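Local coordinates for chorismate synthase (Campylobacter jejuni, PDB 1SQ1), which probably catalyses the last step of chorismate biosynthesis, eliminating phosphate from 5-enolpyruvylshikimate-3-phosphate to give chorismate with the help of reduced FMN, at residues Phe168-Ala173 / Ala206-Val211; Leu163-Phe168 / Ile287-Phe292; Leu8-Phe13 / Ser128-Ala133. All coordinates share one frame; numbering follows the deposited sequence.

Contact 1: residues Phe168-Ala173 / Ala206-Val211; sequences FDFEFA and AVFTKV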
ATOM      1  N   PHE A 168      28.523   2.769  26.248  1.00 79.29           N
ATOM      2  CA  PHE A 168      27.434   3.270  27.071  1.00 78.28           C
ATOM      3  C   PHE A 168      26.926   2.130  27.946  1.00 78.11           C
ATOM      4  O   PHE A 168      26.767   1.003  27.476  1.00 78.07           O
ATOM      5  CB  PHE A 168      26.288   3.798  26.195  1.00 77.10           C
ATOM      6  CG  PHE A 168      26.639   5.024  25.391  1.00 74.44           C
ATOM      7  CD1 PHE A 168      26.768   4.955  24.009  1.00 73.99           C
ATOM      8  CD2 PHE A 168      26.815   6.254  26.013  1.00 72.95           C
ATOM      9  CE1 PHE A 168      27.066   6.098  23.265  1.00 72.66           C
ATOM     10  CE2 PHE A 168      27.114   7.392  25.273  1.00 70.99           C
ATOM     11  CZ  PHE A 168      27.237   7.313  23.901  1.00 70.46           C
ATOM     12  N   ASP A 169      26.654   2.428  29.210  1.00 77.38           N
ATOM     13  CA  ASP A 169      26.194   1.411  30.141  1.00 77.60           C
ATOM     14  C   ASP A 169      24.695   1.168  30.101  1.00 77.06           C
ATOM     15  O   ASP A 169      23.921   1.919  30.689  1.00 76.72           O
ATOM     16  CB  ASP A 169      26.592   1.793  31.561  1.00 80.36           C
ATOM     17  CG  ASP A 169      26.641   0.600  32.484  1.00 82.83           C
ATOM     18  OD1 ASP A 169      25.683  -0.207  32.462  1.00 83.16           O
ATOM     19  OD2 ASP A 169      27.639   0.474  33.232  1.00 84.74           O
ATOM     20  N   PHE A 170      24.289   0.102  29.425  1.00 77.07           N
ATOM     21  CA  PHE A 170      22.878  -0.231  29.333  1.00 78.11           C
ATOM     22  C   PHE A 170      22.392  -0.848  30.631  1.00 80.48           C
ATOM     23  O   PHE A 170      21.208  -0.783  30.958  1.00 81.30           O
ATOM     24  CB  PHE A 170      22.634  -1.190  28.170  1.00 75.06           C
ATOM     25  CG  PHE A 170      22.407  -0.496  26.864  1.00 73.24           C
ATOM     26  CD1 PHE A 170      21.161   0.020  26.552  1.00 73.21           C
ATOM     27  CD2 PHE A 170      23.446  -0.330  25.958  1.00 72.76           C
ATOM     28  CE1 PHE A 170      20.956   0.696  25.362  1.00 74.35           C
ATOM     29  CE2 PHE A 170      23.252   0.345  24.764  1.00 72.59           C
ATOM     30  CZ  PHE A 170      22.006   0.857  24.463  1.00 74.14           C
ATOM     31  N   GLU A 171      23.308  -1.465  31.366  1.00 83.82           N
ATOM     32  CA  GLU A 171      22.957  -2.076  32.641  1.00 86.26           C
ATOM     33  C   GLU A 171      22.528  -0.929  33.549  1.00 86.96           C
ATOM     34  O   GLU A 171      21.475  -0.975  34.190  1.00 86.97           O
ATOM     35  CB  GLU A 171      24.175  -2.799  33.210  1.00 87.61           C
ATOM     36  CG  GLU A 171      24.646  -3.962  32.340  1.00 91.43           C
ATOM     37  CD  GLU A 171      23.941  -5.272  32.673  1.00 93.63           C
ATOM     38  OE1 GLU A 171      24.177  -5.803  33.784  1.00 94.79           O
ATOM     39  OE2 GLU A 171      23.156  -5.768  31.829  1.00 92.97           O
ATOM     40  N   PHE A 172      23.355   0.111  33.570  1.00 87.31           N
ATOM     41  CA  PHE A 172      23.091   1.307  34.357  1.00 87.68           C
ATOM     42  C   PHE A 172      21.811   1.964  33.817  1.00 87.33           C
ATOM     43  O   PHE A 172      20.979   2.452  34.583  1.00 87.61           O
ATOM     44  CB  PHE A 172      24.280   2.273  34.235  1.00 88.91           C
ATOM     45  CG  PHE A 172      24.218   3.449  35.178  1.00 90.43           C
ATOM     46  CD1 PHE A 172      24.479   3.287  36.535  1.00 90.94           C
ATOM     47  CD2 PHE A 172      23.862   4.710  34.712  1.00 91.79           C
ATOM     48  CE1 PHE A 172      24.385   4.365  37.412  1.00 91.73           C
ATOM     49  CE2 PHE A 172      23.765   5.793  35.582  1.00 92.65           C
ATOM     50  CZ  PHE A 172      24.024   5.619  36.934  1.00 92.80           C
ATOM     51  N   ALA A 173      21.651   1.959  32.496  1.00 86.04           N
ATOM     52  CA  ALA A 173      20.482   2.561  31.874  1.00 84.88           C
ATOM     53  C   ALA A 173      19.185   1.981  32.406  1.00 84.34           C
ATOM     54  O   ALA A 173      18.280   2.721  32.778  1.00 85.19           O
ATOM     55  CB  ALA A 173      20.544   2.386  30.366  1.00 85.40           C
ATOM     56  N   ALA A 206      19.453  13.639  23.662  1.00 55.87           N
ATOM     57  CA  ALA A 206      19.985  12.771  22.611  1.00 55.27           C
ATOM     58  C   ALA A 206      19.834  11.288  22.995  1.00 55.72           C
ATOM     59  O   ALA A 206      20.414  10.829  23.985  1.00 55.92           O
ATOM     60  CB  ALA A 206      21.442  13.100  22.362  1.00 50.35           C
ATOM     61  N   VAL A 207      19.054  10.545  22.211  1.00 53.96           N
ATOM     62  CA  VAL A 207      18.829   9.135  22.491  1.00 54.59           C
ATOM     63  C   VAL A 207      19.698   8.193  21.681  1.00 56.51           C
ATOM     64  O   VAL A 207      20.030   8.474  20.525  1.00 57.41           O
ATOM     65  CB  VAL A 207      17.370   8.758  22.263  1.00 53.42           C
ATOM     66  CG1 VAL A 207      17.212   7.257  22.315  1.00 49.51           C
ATOM     67  CG2 VAL A 207      16.509   9.416  23.324  1.00 54.51           C
ATOM     68  N   PHE A 208      20.066   7.075  22.307  1.00 56.76           N
ATOM     69  CA  PHE A 208      20.896   6.056  21.668  1.00 57.66           C
ATOM     70  C   PHE A 208      20.188   4.702  21.628  1.00 57.40           C
ATOM     71  O   PHE A 208      19.868   4.127  22.668  1.00 58.69           O
ATOM     72  CB  PHE A 208      22.215   5.893  22.421  1.00 59.46           C
ATOM     73  CG  PHE A 208      23.120   4.849  21.832  1.00 62.38           C
ATOM     74  CD1 PHE A 208      23.666   5.016  20.563  1.00 63.23           C
ATOM     75  CD2 PHE A 208      23.425   3.692  22.542  1.00 63.74           C
ATOM     76  CE1 PHE A 208      24.505   4.044  20.008  1.00 64.14           C
ATOM     77  CE2 PHE A 208      24.262   2.716  21.994  1.00 64.17           C
ATOM     78  CZ  PHE A 208      24.803   2.893  20.727  1.00 63.73           C
ATOM     79  N   THR A 209      19.943   4.194  20.427  1.00 57.06           N
ATOM     80  CA  THR A 209      19.283   2.903  20.279  1.00 56.65           C
ATOM     81  C   THR A 209      20.245   1.904  19.673  1.00 57.24           C
ATOM     82  O   THR A 209      20.729   2.081  18.556  1.00 56.45           O
ATOM     83  CB  THR A 209      18.067   2.968  19.364  1.00 56.53           C
ATOM     84  OG1 THR A 209      17.143   3.956  19.841  1.00 57.13           O
ATOM     85  CG2 THR A 209      17.396   1.615  19.338  1.00 56.31           C
ATOM     86  N   LYS A 210      20.516   0.850  20.426  1.00 58.33           N
ATOM     87  CA  LYS A 210      21.421  -0.191  19.989  1.00 58.59           C
ATOM     88  C   LYS A 210      20.649  -1.477  19.769  1.00 58.46           C
ATOM     89  O   LYS A 210      19.795  -1.842  20.579  1.00 58.73           O
ATOM     90  CB  LYS A 210      22.512  -0.399  21.040  1.00 60.48           C
ATOM     91  CG  LYS A 210      23.350  -1.647  20.850  1.00 62.69           C
ATOM     92  CD  LYS A 210      24.715  -1.459  21.474  1.00 65.25           C
ATOM     93  CE  LYS A 210      25.210  -2.722  22.146  1.00 67.02           C
ATOM     94  NZ  LYS A 210      24.433  -2.993  23.393  1.00 68.52           N
ATOM     95  N   VAL A 211      20.929  -2.155  18.659  1.00 57.32           N
ATOM     96  CA  VAL A 211      20.261  -3.412  18.363  1.00 57.77           C
ATOM     97  C   VAL A 211      21.321  -4.487  18.161  1.00 58.96           C
ATOM     98  O   VAL A 211      22.197  -4.351  17.300  1.00 59.84           O
ATOM     99  CB  VAL A 211      19.390  -3.301  17.100  1.00 56.48           C
ATOM    100  CG1 VAL A 211      18.548  -4.550  16.944  1.00 54.86           C
ATOM    101  CG2 VAL A 211      18.505  -2.072  17.182  1.00 55.06           C
TER

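Contact 2: residues Leu163-Phe168 / Ile287-Phe292; sequences LKEEEF and ILKTYF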
ATOM      1  N   LEU A 163      31.475   9.281  25.372  1.00 74.92           N
ATOM      2  CA  LEU A 163      31.991   7.922  25.483  1.00 75.68           C
ATOM      3  C   LEU A 163      31.862   7.225  24.135  1.00 77.39           C
ATOM      4  O   LEU A 163      31.323   7.780  23.179  1.00 77.16           O
ATOM      5  CB  LEU A 163      31.193   7.119  26.516  1.00 75.23           C
ATOM      6  CG  LEU A 163      31.664   7.011  27.969  1.00 73.47           C
ATOM      7  CD1 LEU A 163      31.835   8.392  28.585  1.00 74.09           C
ATOM      8  CD2 LEU A 163      30.640   6.209  28.747  1.00 71.50           C
ATOM      9  N   LYS A 164      32.348   5.994  24.071  1.00 80.06           N
ATOM     10  CA  LYS A 164      32.271   5.207  22.850  1.00 82.34           C
ATOM     11  C   LYS A 164      30.883   4.582  22.726  1.00 83.02           C
ATOM     12  O   LYS A 164      30.263   4.227  23.728  1.00 80.78           O
ATOM     13  CB  LYS A 164      33.337   4.114  22.873  1.00 84.53           C
ATOM     14  CG  LYS A 164      34.740   4.596  22.534  1.00 86.83           C
ATOM     15  CD  LYS A 164      34.849   4.854  21.038  1.00 90.28           C
ATOM     16  CE  LYS A 164      36.281   5.125  20.595  1.00 91.43           C
ATOM     17  NZ  LYS A 164      36.351   5.314  19.113  1.00 92.23           N
ATOM     18  N   GLU A 165      30.406   4.461  21.490  1.00 85.32           N
ATOM     19  CA  GLU A 165      29.093   3.888  21.200  1.00 87.52           C
ATOM     20  C   GLU A 165      28.897   2.602  22.000  1.00 89.16           C
ATOM     21  O   GLU A 165      27.972   2.488  22.811  1.00 90.45           O
ATOM     22  CB  GLU A 165      28.977   3.555  19.709  1.00 87.90           C
ATOM     23  CG  GLU A 165      29.488   4.630  18.765  1.00 90.30           C
ATOM     24  CD  GLU A 165      28.551   5.808  18.651  1.00 92.33           C
ATOM     25  OE1 GLU A 165      28.217   6.418  19.691  1.00 94.27           O
ATOM     26  OE2 GLU A 165      28.150   6.131  17.514  1.00 93.49           O
ATOM     27  N   GLU A 166      29.780   1.636  21.762  1.00 89.94           N
ATOM     28  CA  GLU A 166      29.715   0.342  22.436  1.00 89.75           C
ATOM     29  C   GLU A 166      30.315   0.438  23.844  1.00 87.72           C
ATOM     30  O   GLU A 166      30.865  -0.532  24.359  1.00 86.64           O
ATOM     31  CB  GLU A 166      30.463  -0.716  21.603  1.00 91.83           C
ATOM     32  CG  GLU A 166      30.155  -0.706  20.074  1.00 94.37           C
ATOM     33  CD  GLU A 166      28.817  -1.353  19.685  1.00 94.43           C
ATOM     34  OE1 GLU A 166      27.828  -1.172  20.430  1.00 95.78           O
ATOM     35  OE2 GLU A 166      28.757  -2.018  18.619  1.00 91.76           O
ATOM     36  N   GLU A 167      30.188   1.612  24.463  1.00 86.75           N
ATOM     37  CA  GLU A 167      30.721   1.846  25.805  1.00 83.95           C
ATOM     38  C   GLU A 167      29.670   2.366  26.782  1.00 81.07           C
ATOM     39  O   GLU A 167      29.902   2.414  27.988  1.00 78.83           O
ATOM     40  CB  GLU A 167      31.879   2.835  25.731  1.00 85.43           C
ATOM     41  CG  GLU A 167      32.727   2.872  26.974  1.00 88.82           C
ATOM     42  CD  GLU A 167      33.994   3.674  26.775  1.00 90.90           C
ATOM     43  OE1 GLU A 167      34.730   3.383  25.807  1.00 91.52           O
ATOM     44  OE2 GLU A 167      34.253   4.589  27.582  1.00 92.80           O
ATOM     45  N   PHE A 168      28.523   2.769  26.248  1.00 79.29           N
ATOM     46  CA  PHE A 168      27.434   3.270  27.071  1.00 78.28           C
ATOM     47  C   PHE A 168      26.926   2.130  27.946  1.00 78.11           C
ATOM     48  O   PHE A 168      26.767   1.003  27.476  1.00 78.07           O
ATOM     49  CB  PHE A 168      26.288   3.798  26.195  1.00 77.10           C
ATOM     50  CG  PHE A 168      26.639   5.024  25.391  1.00 74.44           C
ATOM     51  CD1 PHE A 168      26.768   4.955  24.009  1.00 73.99           C
ATOM     52  CD2 PHE A 168      26.815   6.254  26.013  1.00 72.95           C
ATOM     53  CE1 PHE A 168      27.066   6.098  23.265  1.00 72.66           C
ATOM     54  CE2 PHE A 168      27.114   7.392  25.273  1.00 70.99           C
ATOM     55  CZ  PHE A 168      27.237   7.313  23.901  1.00 70.46           C
ATOM     56  N   ILE A 287      23.569   0.924  15.237  1.00 54.53           N
ATOM     57  CA  ILE A 287      23.891   2.163  15.946  1.00 54.88           C
ATOM     58  C   ILE A 287      22.998   3.286  15.442  1.00 54.47           C
ATOM     59  O   ILE A 287      23.285   3.906  14.423  1.00 56.28           O
ATOM     60  CB  ILE A 287      25.358   2.589  15.725  1.00 57.01           C
ATOM     61  CG1 ILE A 287      26.294   1.400  15.962  1.00 56.28           C
ATOM     62  CG2 ILE A 287      25.720   3.713  16.684  1.00 55.56           C
ATOM     63  CD1 ILE A 287      26.198   0.839  17.353  1.00 58.16           C
ATOM     64  N   LEU A 288      21.923   3.547  16.173  1.00 53.18           N
ATOM     65  CA  LEU A 288      20.959   4.571  15.794  1.00 51.05           C
ATOM     66  C   LEU A 288      20.888   5.665  16.835  1.00 50.65           C
ATOM     67  O   LEU A 288      20.788   5.381  18.018  1.00 52.21           O
ATOM     68  CB  LEU A 288      19.565   3.951  15.658  1.00 48.71           C
ATOM     69  CG  LEU A 288      19.489   2.665  14.858  1.00 44.31           C
ATOM     70  CD1 LEU A 288      18.044   2.231  14.726  1.00 42.02           C
ATOM     71  CD2 LEU A 288      20.128   2.889  13.508  1.00 43.11           C
ATOM     72  N   LYS A 289      20.927   6.916  16.406  1.00 50.13           N
ATOM     73  CA  LYS A 289      20.837   7.999  17.364  1.00 51.61           C
ATOM     74  C   LYS A 289      19.698   8.933  16.997  1.00 51.79           C
ATOM     75  O   LYS A 289      19.620   9.403  15.861  1.00 52.68           O
ATOM     76  CB  LYS A 289      22.155   8.767  17.429  1.00 52.35           C
ATOM     77  CG  LYS A 289      23.388   7.911  17.635  1.00 50.93           C
ATOM     78  CD  LYS A 289      24.572   8.804  17.892  1.00 53.41           C
ATOM     79  CE  LYS A 289      25.896   8.068  17.780  1.00 55.99           C
ATOM     80  NZ  LYS A 289      26.183   7.671  16.361  1.00 58.40           N
ATOM     81  N   THR A 290      18.813   9.183  17.964  1.00 52.72           N
ATOM     82  CA  THR A 290      17.652  10.060  17.786  1.00 53.00           C
ATOM     83  C   THR A 290      17.746  11.281  18.706  1.00 52.83           C
ATOM     84  O   THR A 290      17.765  11.151  19.935  1.00 53.11           O
ATOM     85  CB  THR A 290      16.348   9.339  18.130  1.00 52.20           C
ATOM     86  OG1 THR A 290      16.247   8.150  17.352  1.00 54.75           O
ATOM     87  CG2 THR A 290      15.162  10.219  17.825  1.00 55.38           C
ATOM     88  N   TYR A 291      17.770  12.466  18.107  1.00 53.09           N
ATOM     89  CA  TYR A 291      17.861  13.707  18.861  1.00 52.26           C
ATOM     90  C   TYR A 291      16.531  14.408  19.062  1.00 51.61           C
ATOM     91  O   TYR A 291      15.881  14.833  18.114  1.00 51.27           O
ATOM     92  CB  TYR A 291      18.832  14.636  18.158  1.00 51.93           C
ATOM     93  CG  TYR A 291      20.191  14.017  18.037  1.00 52.71           C
ATOM     94  CD1 TYR A 291      21.092  14.056  19.095  1.00 52.23           C
ATOM     95  CD2 TYR A 291      20.553  13.330  16.889  1.00 53.16           C
ATOM     96  CE1 TYR A 291      22.320  13.420  19.010  1.00 52.16           C
ATOM     97  CE2 TYR A 291      21.777  12.690  16.795  1.00 53.06           C
ATOM     98  CZ  TYR A 291      22.651  12.738  17.857  1.00 52.02           C
ATOM     99  OH  TYR A 291      23.847  12.079  17.770  1.00 51.70           O
ATOM    100  N   PHE A 292      16.148  14.540  20.320  1.00 51.93           N
ATOM    101  CA  PHE A 292      14.906  15.186  20.673  1.00 53.71           C
ATOM    102  C   PHE A 292      15.085  16.663  21.021  1.00 56.27           C
ATOM    103  O   PHE A 292      16.046  17.056  21.695  1.00 57.39           O
ATOM    104  CB  PHE A 292      14.271  14.475  21.861  1.00 51.81           C
ATOM    105  CG  PHE A 292      13.722  13.113  21.541  1.00 51.35           C
ATOM    106  CD1 PHE A 292      14.574  12.039  21.295  1.00 50.34           C
ATOM    107  CD2 PHE A 292      12.350  12.895  21.545  1.00 48.37           C
ATOM    108  CE1 PHE A 292      14.071  10.777  21.054  1.00 51.33           C
ATOM    109  CE2 PHE A 292      11.836  11.634  21.304  1.00 50.37           C
ATOM    110  CZ  PHE A 292      12.696  10.568  21.063  1.00 52.15           C
TER

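Contact 3: residues Leu8-Phe13 / Ser128-Ala133; sequences LKFTSF and SVARVA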
ATOM      1  N   LEU A   8       3.929  -6.018   8.511  1.00 52.74           N
ATOM      2  CA  LEU A   8       3.526  -5.980   9.926  1.00 52.31           C
ATOM      3  C   LEU A   8       2.940  -4.588  10.210  1.00 53.94           C
ATOM      4  O   LEU A   8       3.591  -3.721  10.791  1.00 56.50           O
ATOM      5  CB  LEU A   8       4.740  -6.215  10.833  1.00 49.37           C
ATOM      6  CG  LEU A   8       4.534  -6.905  12.186  1.00 47.58           C
ATOM      7  CD1 LEU A   8       5.128  -6.064  13.308  1.00 44.73           C
ATOM      8  CD2 LEU A   8       3.067  -7.165  12.418  1.00 45.45           C
ATOM      9  N   LYS A   9       1.696  -4.396   9.791  1.00 54.47           N
ATOM     10  CA  LYS A   9       0.978  -3.142   9.933  1.00 52.08           C
ATOM     11  C   LYS A   9       0.529  -2.794  11.338  1.00 51.65           C
ATOM     12  O   LYS A   9      -0.267  -3.505  11.922  1.00 52.92           O
ATOM     13  CB  LYS A   9      -0.240  -3.175   9.017  1.00 50.94           C
ATOM     14  CG  LYS A   9       0.115  -3.412   7.572  1.00 49.39           C
ATOM     15  CD  LYS A   9      -1.037  -3.104   6.641  1.00 46.60           C
ATOM     16  CE  LYS A   9      -0.566  -3.227   5.214  1.00 43.74           C
ATOM     17  NZ  LYS A   9       0.613  -2.355   5.016  1.00 43.93           N
ATOM     18  N   PHE A  10       1.026  -1.681  11.866  1.00 52.16           N
ATOM     19  CA  PHE A  10       0.647  -1.223  13.198  1.00 52.88           C
ATOM     20  C   PHE A  10      -0.371  -0.107  13.064  1.00 54.28           C
ATOM     21  O   PHE A  10      -0.166   0.820  12.289  1.00 56.00           O
ATOM     22  CB  PHE A  10       1.878  -0.710  13.940  1.00 54.55           C
ATOM     23  CG  PHE A  10       1.560   0.123  15.151  1.00 57.87           C
ATOM     24  CD1 PHE A  10       1.710   1.516  15.114  1.00 59.13           C
ATOM     25  CD2 PHE A  10       1.131  -0.471  16.331  1.00 56.92           C
ATOM     26  CE1 PHE A  10       1.442   2.305  16.239  1.00 57.04           C
ATOM     27  CE2 PHE A  10       0.860   0.309  17.461  1.00 56.92           C
ATOM     28  CZ  PHE A  10       1.018   1.699  17.413  1.00 57.46           C
ATOM     29  N   THR A  11      -1.463  -0.186  13.813  1.00 55.30           N
ATOM     30  CA  THR A  11      -2.490   0.844  13.744  1.00 57.72           C
ATOM     31  C   THR A  11      -2.960   1.304  15.116  1.00 60.79           C
ATOM     32  O   THR A  11      -3.347   0.487  15.958  1.00 60.56           O
ATOM     33  CB  THR A  11      -3.726   0.356  12.962  1.00 58.13           C
ATOM     34  OG1 THR A  11      -3.322  -0.070  11.660  1.00 59.60           O
ATOM     35  CG2 THR A  11      -4.757   1.474  12.822  1.00 55.88           C
ATOM     36  N   SER A  12      -2.936   2.615  15.345  1.00 63.33           N
ATOM     37  CA  SER A  12      -3.394   3.150  16.622  1.00 65.69           C
ATOM     38  C   SER A  12      -4.608   4.035  16.428  1.00 67.46           C
ATOM     39  O   SER A  12      -4.647   4.883  15.546  1.00 67.97           O
ATOM     40  CB  SER A  12      -2.277   3.928  17.331  1.00 65.27           C
ATOM     41  OG  SER A  12      -1.721   4.949  16.518  1.00 65.51           O
ATOM     42  N   PHE A  13      -5.622   3.808  17.246  1.00 70.59           N
ATOM     43  CA  PHE A  13      -6.827   4.596  17.155  1.00 72.39           C
ATOM     44  C   PHE A  13      -6.996   5.340  18.460  1.00 75.44           C
ATOM     45  O   PHE A  13      -6.635   4.851  19.535  1.00 74.42           O
ATOM     46  CB  PHE A  13      -8.035   3.707  16.857  1.00 71.18           C
ATOM     47  CG  PHE A  13      -8.200   2.570  17.807  1.00 69.59           C
ATOM     48  CD1 PHE A  13      -9.115   2.652  18.852  1.00 70.00           C
ATOM     49  CD2 PHE A  13      -7.439   1.415  17.663  1.00 68.71           C
ATOM     50  CE1 PHE A  13      -9.268   1.602  19.747  1.00 70.15           C
ATOM     51  CE2 PHE A  13      -7.580   0.360  18.551  1.00 69.10           C
ATOM     52  CZ  PHE A  13      -8.498   0.450  19.597  1.00 69.92           C
ATOM     53  N   SER A 128       1.829   7.827  21.885  1.00 75.48           N
ATOM     54  CA  SER A 128       2.989   7.310  22.592  1.00 72.90           C
ATOM     55  C   SER A 128       2.707   5.971  23.279  1.00 71.82           C
ATOM     56  O   SER A 128       3.480   5.021  23.132  1.00 71.29           O
ATOM     57  CB  SER A 128       3.440   8.344  23.623  1.00 73.75           C
ATOM     58  OG  SER A 128       4.580   7.903  24.333  1.00 75.33           O
ATOM     59  N   VAL A 129       1.600   5.902  24.024  1.00 70.10           N
ATOM     60  CA  VAL A 129       1.203   4.684  24.738  1.00 67.83           C
ATOM     61  C   VAL A 129       0.984   3.525  23.766  1.00 66.62           C
ATOM     62  O   VAL A 129       1.426   2.397  24.009  1.00 66.63           O
ATOM     63  CB  VAL A 129      -0.103   4.898  25.525  1.00 67.74           C
ATOM     64  CG1 VAL A 129      -0.520   3.598  26.207  1.00 67.37           C
ATOM     65  CG2 VAL A 129       0.087   6.000  26.544  1.00 68.24           C
ATOM     66  N   ALA A 130       0.286   3.813  22.672  1.00 63.93           N
ATOM     67  CA  ALA A 130       0.012   2.814  21.657  1.00 61.14           C
ATOM     68  C   ALA A 130       1.315   2.341  21.001  1.00 59.18           C
ATOM     69  O   ALA A 130       1.593   1.146  20.970  1.00 58.43           O
ATOM     70  CB  ALA A 130      -0.941   3.389  20.613  1.00 59.30           C
ATOM     71  N   ARG A 131       2.119   3.275  20.498  1.00 56.87           N
ATOM     72  CA  ARG A 131       3.372   2.927  19.841  1.00 54.64           C
ATOM     73  C   ARG A 131       4.165   1.951  20.694  1.00 54.99           C
ATOM     74  O   ARG A 131       4.781   1.023  20.177  1.00 54.06           O
ATOM     75  CB  ARG A 131       4.196   4.186  19.584  1.00 53.67           C
ATOM     76  CG  ARG A 131       3.355   5.389  19.153  1.00 54.43           C
ATOM     77  CD  ARG A 131       4.183   6.659  18.977  1.00 52.70           C
ATOM     78  NE  ARG A 131       5.009   6.636  17.776  1.00 53.55           N
ATOM     79  CZ  ARG A 131       4.839   7.441  16.734  1.00 55.22           C
ATOM     80  NH1 ARG A 131       5.644   7.345  15.683  1.00 58.24           N
ATOM     81  NH2 ARG A 131       3.871   8.347  16.743  1.00 56.14           N
ATOM     82  N   VAL A 132       4.154   2.165  22.009  1.00 56.47           N
ATOM     83  CA  VAL A 132       4.866   1.282  22.937  1.00 56.20           C
ATOM     84  C   VAL A 132       4.211  -0.114  22.983  1.00 56.60           C
ATOM     85  O   VAL A 132       4.890  -1.126  22.793  1.00 56.63           O
ATOM     86  CB  VAL A 132       4.902   1.889  24.361  1.00 55.79           C
ATOM     87  CG1 VAL A 132       5.649   0.963  25.319  1.00 55.21           C
ATOM     88  CG2 VAL A 132       5.578   3.240  24.315  1.00 55.47           C
ATOM     89  N   ALA A 133       2.905  -0.177  23.228  1.00 55.32           N
ATOM     90  CA  ALA A 133       2.230  -1.470  23.257  1.00 56.74           C
ATOM     91  C   ALA A 133       2.602  -2.261  22.006  1.00 57.39           C
ATOM     92  O   ALA A 133       3.141  -3.367  22.093  1.00 58.17           O
ATOM     93  CB  ALA A 133       0.725  -1.282  23.317  1.00 56.35           C
TER

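Contact 1: residues Phe168-Ala173 / Ala206-Val211
Phe-168 and Phe-170, at the loop-to-helix junction, face strand 205-212 across a wide backbone gap: the CA atoms of Phe-168 and Phe-208 are 8.9 Å apart, a space filled by side chains. The motif is an aromatic cluster of Phe-168, Phe-170 and Phe-208, joining the start of helix 170-175 to one face of a five-stranded antiparallel sheet. Thr-209, pointing to the opposite face, packs on Ala-332 of helix 325-346. Phe-208 extends off the strand toward both other rings because its chi1 of 179° carries CG beside the carbonyl carbon. Phe-168 CD1 stands over one face of the Phe-208 ring, near the rim and 3.9 Å from Phe-208 CD2. The two planes are inclined by 43°, so this is neither a parallel stack nor a T-shaped pair; Phe-154 of strand 148-156 meets the Phe-168 ring as well. Phe-170 comes rim to rim with Phe-208, its CZ 3.7 Å from Phe-208 CD2. The same CZ lies 3.7 Å from Lys-210 CB, and Lys-210, bent at its last two torsions, curls round so that NZ comes 3.8 Å from Phe-170 CE2. The helix start is fixed by Asp-169 at the N-cap: Phe-172 N donates to Asp-169 OD1 over 2.6 Å, nearly straight but from 52° above the carboxylate plane.

Contact 2: residues Leu163-Phe168 / Ile287-Phe292
Glu-165 and Lys-289 form a salt bridge between the loop before helix 170-175 and strand 286-292, a strand within an antiparallel sheet. The backbones stay apart, with the CA atoms of Glu-165 and Ile-287 at 7.6 Å, so side chains make the junction. On the tight side, Lys-289 NZ donates to Glu-165 OE2 at 2.8 Å, and the oxygen accepts through its syn lone pair, on the side of OE1. The lysine runs nearly straight from the strand and turns only at its last torsion (chi4 69°), which swings NZ to the acid; the two side chains cross at about a right angle. Ile-287 packs against the acid, its CG2 methyl 3.5 Å from Glu-165 OE2. Glu-165 itself sits in a 3-10 turn spanning residues 165-167, and its chain, bent at chi2, reaches back toward the sheet.

The loose side is the neighbouring Glu-166, which is exposed. Both its carboxylate oxygens stand 4.0 Å from Ile-287 CD1, an approach of a charged group to a methyl without any polar bond; the same side chain also touches Lys-210 of strand 205-212 and the loop at Asn-285. Lys-289 is buried and also touches Glu-244 of strand 240-245, whose OE1 is hydrogen-bonded to Tyr-291 OH. The salt bridge to Glu-165 probably helps offset the cost of burying the lysine's charge.

Contact 3: residues Leu8-Phe13 / Ser128-Ala133
The Phe-10 ring overlaps the backbone of helix 128-143 at the peptide joining Ala-130 to Arg-131. Its CZ lies 3.6 Å from Arg-131 CA and equally near Ala-130 O, while Ala-130 CB is a little farther from CZ, at 4.1 Å. The approach to the ring is oblique, and the partners nearest CZ belong to the main chain. The ring gets there because a chi1 of 164° turns the side chain away from the strand nitrogen and extends it outward from strand 9-13 to the helix. Leu-338 of helix 325-346 and Cys-23 of the next strand touch Phe-10 as well.

Two residues further along, Ser-12 makes a closer backbone approach: its CA is 6.1 Å from that of Ala-130, and the CB atoms of the two residues meet at 3.6 Å. Two small side chains allow this proximity. Ser-12 OG has a weak hydrogen bond to Tyr-223 OH of the second subunit.

Strand and helix run roughly antiparallel, at 150°, with their axes 8.6 Å apart at closest approach. This fits the beta-alpha-beta sandwich of chorismate synthases, in which helices fill the space between two antiparallel sheets. The alternation along the strand agrees: Phe-10 and Ser-12 point to the helix, the CB atoms of Thr-11 and Phe-13 project away from it, and Phe-13 meets Phe-13 of a third subunit. On the far side of the helix, Val-132 packs on Leu-43 of helix 36-45.

Arg-131 presents its backbone to Phe-10, whereas its guanidinium group forms a salt bridge with Glu-127. The Arg-131 side chain lies about 5 Å from that of Asn-238, a predicted FMN-binding residue, which places this helix near the predicted cofactor site, and Ser-128 OG accepts a hydrogen bond from NE of Arg-46, predicted to bind NADP.

Overall arrangement
Contacts 1 and 2 are neighbours, centres about 7 Å apart, and share Phe-168; their strands, 205-212 and 286-292, lie side by side in one sheet, and the first contact is nested along the chain inside the loop closed by the second. Contact 3 belongs to the other sheet, on the opposite side of the chain's centre, with its centre 23 to 25 Å from theirs. Chemistry follows place. All the touching residues of contact 3 are buried; an aromatic ring meets helix main chain there, and two small side chains meet CB to CB. Contacts 1 and 2 are only partly buried: one relies on aromatic rings, the other on a salt bridge beside an exposed glutamate.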